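PDB 6A41: dehalogenase from Rhodospirillaceae, which probably catalyses a dehalogenation reaction, using a Rossmann-type fold related to the enoyl-(acyl carrier protein) reductases and other short-chain dehydrogenases. Local coordinates for residues G75-L80 with Q117-S122; L89-G94 with Y146-S151. All coordinates share one frame; numbering follows the deposited sequence.

Interaction 1. Residues G75-L80 with Q117-S122; sequences GHIDAL and QLVAPS
A chi1 of 175° places Val119 CG1 trans to the backbone N and leaves CG2 beside it, so that the two methyls face different residues of 75-80. CG2 receives Leu80, whose CG is likewise turned anti to N (chi1 168°) and whose CD2 lies 4.0 Å from Val119 CG2; the two side chains meet at a slant. The other methyl, CG1, looks to Ile77, but only loosely, with Ile77 CD1 4.4 Å from Val119 CG1. Beside this buried apolar patch runs a polar relay. Ile77 N donates to a water at 2.9 Å, and the same water donates to Ser122 OG at 2.7 Å. Ser122 OG donates a hydrogen bond to Val119 O (2.8 Å), lying in the carbonyl plane. The helix is kinked here: Pro121 has no N-H for the turn before, and Ser122 N makes only a weak bond, to Val119 O. Ile77 also leans on Ala70 and Leu71 of helix 63-74, and Leu80 on Leu9 of the neighbouring strand. Such apolar packing of a helix against the entry of a central parallel strand is typical of the alpha/beta layers of the Rossmann fold.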
loop_
_atom_site.group_PDB
_atom_site.type_symbol
_atom_site.label_atom_id
_atom_site.label_comp_id
_atom_site.label_asym_id
_atom_site.label_seq_id
_atom_site.Cartn_x
_atom_site.Cartn_y
_atom_site.Cartn_z
ATOM N N GLY A 75 8.153 14.283 -35.405
ATOM C CA GLY A 75 9.225 13.262 -35.470
ATOM C C GLY A 75 9.257 12.466 -34.211
ATOM O O GLY A 75 9.949 11.469 -34.173
ATOM N N HIS A 76 8.667 12.945 -33.090
ATOM C CA HIS A 76 8.765 12.194 -31.844
ATOM C C HIS A 76 7.668 12.572 -30.935
ATOM O O HIS A 76 7.060 13.548 -31.152
ATOM C CB HIS A 76 10.129 12.474 -31.144
ATOM C CG HIS A 76 10.289 13.847 -30.611
ATOM N ND1 HIS A 76 10.572 14.920 -31.411
ATOM C CD2 HIS A 76 10.064 14.363 -29.364
ATOM C CE1 HIS A 76 10.616 16.027 -30.691
ATOM N NE2 HIS A 76 10.286 15.723 -29.450
ATOM N N ILE A 77 7.511 11.774 -29.895
ATOM C CA ILE A 77 6.598 12.033 -28.756
ATOM C C ILE A 77 7.387 11.938 -27.427
ATOM O O ILE A 77 7.992 10.896 -27.147
ATOM C CB ILE A 77 5.397 11.048 -28.734
ATOM C CG1 ILE A 77 4.530 11.251 -29.997
ATOM C CG2 ILE A 77 4.552 11.210 -27.482
ATOM C CD1 ILE A 77 3.649 10.024 -30.289
ATOM N N ASP A 78 7.388 12.995 -26.631
ATOM C CA ASP A 78 8.103 12.959 -25.364
ATOM C C ASP A 78 7.265 12.313 -24.267
ATOM O O ASP A 78 7.833 11.724 -23.307
ATOM C CB ASP A 78 8.479 14.353 -24.914
ATOM C CG ASP A 78 9.578 14.953 -25.777
ATOM O OD1 ASP A 78 10.675 14.334 -25.860
ATOM O OD2 ASP A 78 9.333 15.951 -26.464
ATOM N N ALA A 79 5.934 12.532 -24.276
ATOM C CA ALA A 79 5.059 11.956 -23.294
ATOM C C ALA A 79 3.735 11.501 -23.871
ATOM O O ALA A 79 3.130 12.229 -24.746
ATOM C CB ALA A 79 4.731 13.015 -22.227
ATOM N N LEU A 80 3.319 10.316 -23.474
ATOM C CA LEU A 80 1.992 9.807 -23.763
ATOM C C LEU A 80 1.121 9.959 -22.534
ATOM O O LEU A 80 1.429 9.340 -21.471
ATOM C CB LEU A 80 2.008 8.382 -24.228
ATOM C CG LEU A 80 0.708 7.554 -24.318
ATOM C CD1 LEU A 80 -0.168 8.228 -25.392
ATOM C CD2 LEU A 80 0.974 6.113 -24.666
ATOM N N GLN A 117 2.098 0.036 -26.476
ATOM C CA GLN A 117 2.843 -0.825 -27.383
ATOM C C GLN A 117 3.221 -0.107 -28.701
ATOM O O GLN A 117 4.284 -0.270 -29.210
ATOM C CB GLN A 117 1.978 -1.978 -27.866
ATOM C CG GLN A 117 1.787 -3.058 -26.885
ATOM C CD GLN A 117 1.021 -4.226 -27.571
ATOM O OE1 GLN A 117 -0.150 -4.002 -27.930
ATOM N NE2 GLN A 117 1.694 -5.368 -27.839
ATOM N N LEU A 118 2.291 0.692 -29.187
ATOM C CA LEU A 118 2.474 1.562 -30.360
ATOM C C LEU A 118 3.442 2.718 -30.140
ATOM O O LEU A 118 4.248 2.997 -31.007
ATOM C CB LEU A 118 1.096 2.037 -30.845
ATOM C CG LEU A 118 0.247 0.982 -31.453
ATOM C CD1 LEU A 118 -1.185 1.504 -31.532
ATOM C CD2 LEU A 118 0.731 0.585 -32.877
ATOM N N VAL A 119 3.460 3.339 -28.963
ATOM C CA VAL A 119 4.290 4.577 -28.768
ATOM C C VAL A 119 5.679 4.278 -28.229
ATOM O O VAL A 119 6.624 5.004 -28.541
ATOM C CB VAL A 119 3.563 5.547 -27.763
ATOM C CG1 VAL A 119 4.381 6.764 -27.402
ATOM C CG2 VAL A 119 2.340 6.156 -28.446
ATOM N N ALA A 120 5.757 3.317 -27.313
ATOM C CA ALA A 120 7.010 2.928 -26.653
ATOM C C ALA A 120 8.261 2.689 -27.578
ATOM O O ALA A 120 9.363 3.225 -27.223
ATOM C CB ALA A 120 6.833 1.786 -25.627
ATOM N N PRO A 121 8.095 2.045 -28.723
ATOM C CA PRO A 121 9.262 1.771 -29.514
ATOM C C PRO A 121 10.017 3.045 -29.984
ATOM O O PRO A 121 11.266 3.050 -30.020
ATOM C CB PRO A 121 8.704 1.006 -30.722
ATOM C CG PRO A 121 7.495 0.366 -30.239
ATOM C CD PRO A 121 6.932 1.252 -29.190
ATOM N N SER A 122 9.282 4.086 -30.300
ATOM C CA SER A 122 9.907 5.360 -30.687
ATOM C C SER A 122 10.688 6.018 -29.556
ATOM O O SER A 122 11.722 6.634 -29.795
ATOM C CB SER A 122 8.868 6.352 -31.225
ATOM O OG SER A 122 7.968 6.808 -30.192
HETATM O O HOH W 1 9.052 9.261 -29.890
#

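Interaction 2. Residues L89-G94 with Y146-S151; sequences LKAPLG and YAPYVS
Tyr146 lays its ring against the backbone of Leu89 and Lys90, one face toward Lys90 CA. From CB, where chi1 of -69° sets CG beside the backbone N, the ring leads outward along the loop. CG itself is only loosely met, but CD2 comes to 3.4 Å from Leu89 O, which approaches the ring obliquely. Next along the same side, CE2 lies 3.5 Å from Lys90 N. Lys90 CA then stands over that face, 4.0 Å from the centroid of the Tyr146 ring and 29° off its normal, a CH-pi contact. At the tip, OH rests 3.6 Å from Lys90 CB and is also close to CG and CD of the lysine, whose aliphatic chain crosses the phenol end at a slant and then departs from it. Tyr146 is the N-cap residue of helix 147-158, in the part of a short-chain dehydrogenase fold that carries the Tyr-x-x-x-Lys motif; Tyr149 and Arg153, hydrogen-bonded to each other, have that spacing, with arginine in the last place as in halohydrin dehalogenases. Two waters join the loop to this helix start. One donates to Leu89 O (2.6 Å) and accepts from Tyr149 N; the other donates to Ala91 O (2.7 Å) and accepts from Ala147 N at 2.9 Å. Between them Ala91 CB packs on Pro148 CD at 4.2 Å, and Phe101 of helix 98-126 touches the same proline.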
loop_
_atom_site.group_PDB
_atom_site.type_symbol
_atom_site.label_atom_id
_atom_site.label_comp_id
_atom_site.label_asym_id
_atom_site.label_seq_id
_atom_site.Cartn_x
_atom_site.Cartn_y
_atom_site.Cartn_z
ATOM N N LEU A 89 -20.574 2.188 -13.961
ATOM C CA LEU A 89 -21.960 1.720 -13.846
ATOM C C LEU A 89 -22.266 1.135 -12.512
ATOM O O LEU A 89 -21.500 0.293 -11.958
ATOM C CB LEU A 89 -22.244 0.644 -14.888
ATOM C CG LEU A 89 -21.852 1.019 -16.307
ATOM C CD1 LEU A 89 -21.897 -0.190 -17.314
ATOM C CD2 LEU A 89 -22.781 2.125 -16.782
ATOM N N LYS A 90 -23.403 1.549 -11.945
ATOM C CA LYS A 90 -23.866 0.952 -10.670
ATOM C C LYS A 90 -24.177 -0.447 -11.058
ATOM O O LYS A 90 -24.996 -0.695 -11.941
ATOM C CB LYS A 90 -25.098 1.654 -10.063
ATOM C CG LYS A 90 -25.429 1.192 -8.630
ATOM C CD LYS A 90 -26.462 2.063 -7.865
ATOM C CE LYS A 90 -26.525 1.581 -6.400
ATOM N NZ LYS A 90 -27.294 0.291 -6.336
ATOM N N ALA A 91 -23.523 -1.403 -10.419
ATOM C CA ALA A 91 -23.580 -2.798 -10.810
ATOM C C ALA A 91 -23.433 -3.727 -9.613
ATOM O O ALA A 91 -22.347 -4.375 -9.481
ATOM C CB ALA A 91 -22.489 -3.103 -11.832
ATOM N N PRO A 92 -24.431 -3.714 -8.698
ATOM C CA PRO A 92 -24.401 -4.803 -7.643
ATOM C C PRO A 92 -24.255 -6.185 -8.255
ATOM O O PRO A 92 -24.698 -6.391 -9.405
ATOM C CB PRO A 92 -25.720 -4.590 -6.866
ATOM C CG PRO A 92 -26.541 -3.682 -7.732
ATOM C CD PRO A 92 -25.732 -3.024 -8.770
ATOM N N LEU A 93 -23.623 -7.135 -7.529
ATOM C CA LEU A 93 -23.497 -8.526 -7.988
ATOM C C LEU A 93 -24.678 -9.051 -8.743
ATOM O O LEU A 93 -24.494 -9.617 -9.820
ATOM C CB LEU A 93 -23.314 -9.463 -6.804
ATOM C CG LEU A 93 -21.854 -9.539 -6.435
ATOM C CD1 LEU A 93 -21.780 -10.311 -5.148
ATOM C CD2 LEU A 93 -20.883 -10.158 -7.437
ATOM N N GLY A 94 -25.858 -8.858 -8.187
ATOM C CA GLY A 94 -27.105 -9.390 -8.722
ATOM C C GLY A 94 -27.542 -8.757 -9.987
ATOM O O GLY A 94 -28.366 -9.328 -10.662
ATOM N N TYR A 146 -19.821 -1.027 -7.321
ATOM C CA TYR A 146 -19.173 -0.616 -8.506
ATOM C C TYR A 146 -17.964 -1.496 -8.787
ATOM O O TYR A 146 -16.999 -1.027 -9.326
ATOM C CB TYR A 146 -18.716 0.830 -8.443
ATOM C CG TYR A 146 -19.906 1.766 -8.449
ATOM C CD1 TYR A 146 -20.652 1.960 -7.289
ATOM C CD2 TYR A 146 -20.295 2.368 -9.579
ATOM C CE1 TYR A 146 -21.763 2.814 -7.233
ATOM C CE2 TYR A 146 -21.367 3.229 -9.575
ATOM C CZ TYR A 146 -22.081 3.451 -8.379
ATOM O OH TYR A 146 -23.217 4.231 -8.419
ATOM N N ALA A 147 -17.991 -2.738 -8.313
ATOM C CA ALA A 147 -16.792 -3.495 -8.355
ATOM C C ALA A 147 -16.235 -3.732 -9.747
ATOM O O ALA A 147 -15.032 -3.787 -9.936
ATOM C CB ALA A 147 -17.038 -4.821 -7.665
ATOM N N PRO A 148 -17.111 -3.952 -10.742
ATOM C CA PRO A 148 -16.534 -4.045 -12.137
ATOM C C PRO A 148 -15.722 -2.816 -12.584
ATOM O O PRO A 148 -14.592 -3.009 -13.107
ATOM C CB PRO A 148 -17.746 -4.301 -13.014
ATOM C CG PRO A 148 -18.692 -5.011 -12.048
ATOM C CD PRO A 148 -18.570 -4.070 -10.828
ATOM N N TYR A 149 -16.255 -1.646 -12.329
ATOM C CA TYR A 149 -15.542 -0.426 -12.613
ATOM C C TYR A 149 -14.186 -0.381 -11.841
ATOM O O TYR A 149 -13.119 -0.056 -12.404
ATOM C CB TYR A 149 -16.378 0.781 -12.226
ATOM C CG TYR A 149 -15.590 2.058 -12.418
ATOM C CD1 TYR A 149 -15.377 2.619 -13.669
ATOM C CD2 TYR A 149 -14.967 2.684 -11.353
ATOM C CE1 TYR A 149 -14.610 3.791 -13.806
ATOM C CE2 TYR A 149 -14.199 3.821 -11.560
ATOM C CZ TYR A 149 -14.066 4.358 -12.778
ATOM O OH TYR A 149 -13.266 5.492 -12.926
ATOM N N VAL A 150 -14.223 -0.684 -10.567
ATOM C CA VAL A 150 -13.043 -0.529 -9.710
ATOM C C VAL A 150 -11.969 -1.524 -10.166
ATOM O O VAL A 150 -10.771 -1.248 -10.222
ATOM C CB VAL A 150 -13.417 -0.680 -8.202
ATOM C CG1 VAL A 150 -12.164 -0.589 -7.346
ATOM C CG2 VAL A 150 -14.370 0.430 -7.787
ATOM N N SER A 151 -12.433 -2.732 -10.453
ATOM C CA SER A 151 -11.567 -3.794 -10.887
ATOM C C SER A 151 -10.876 -3.419 -12.201
ATOM O O SER A 151 -9.662 -3.627 -12.358
ATOM C CB SER A 151 -12.377 -5.137 -11.049
ATOM O OG SER A 151 -11.520 -6.142 -11.712
HETATM O O HOH W 2 -19.448 -1.203 -12.715
HETATM O O HOH W 3 -20.314 -4.405 -7.674
#

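In the fold
From the N terminus, the chain first reaches 75-80 at the start of strand 79-83, then runs through the loop holding 89-94 into the long helix 98-126. Interaction 1 closes its loop at 117-122, late in that helix; interaction 2 closes later, at 146-151, after strand 129-136. The two loops therefore cross, sharing the chain from 89 to 122. Their centres are 33 Å apart, on opposite sides of the chain's centre; interaction 1 ties the sheet to its covering helix, and interaction 2 ties a surface loop to helix 147-158. Both border the second subunit: Gln117 bonds to Leu93 of the second subunit, and Leu93 to Gln117 of that copy.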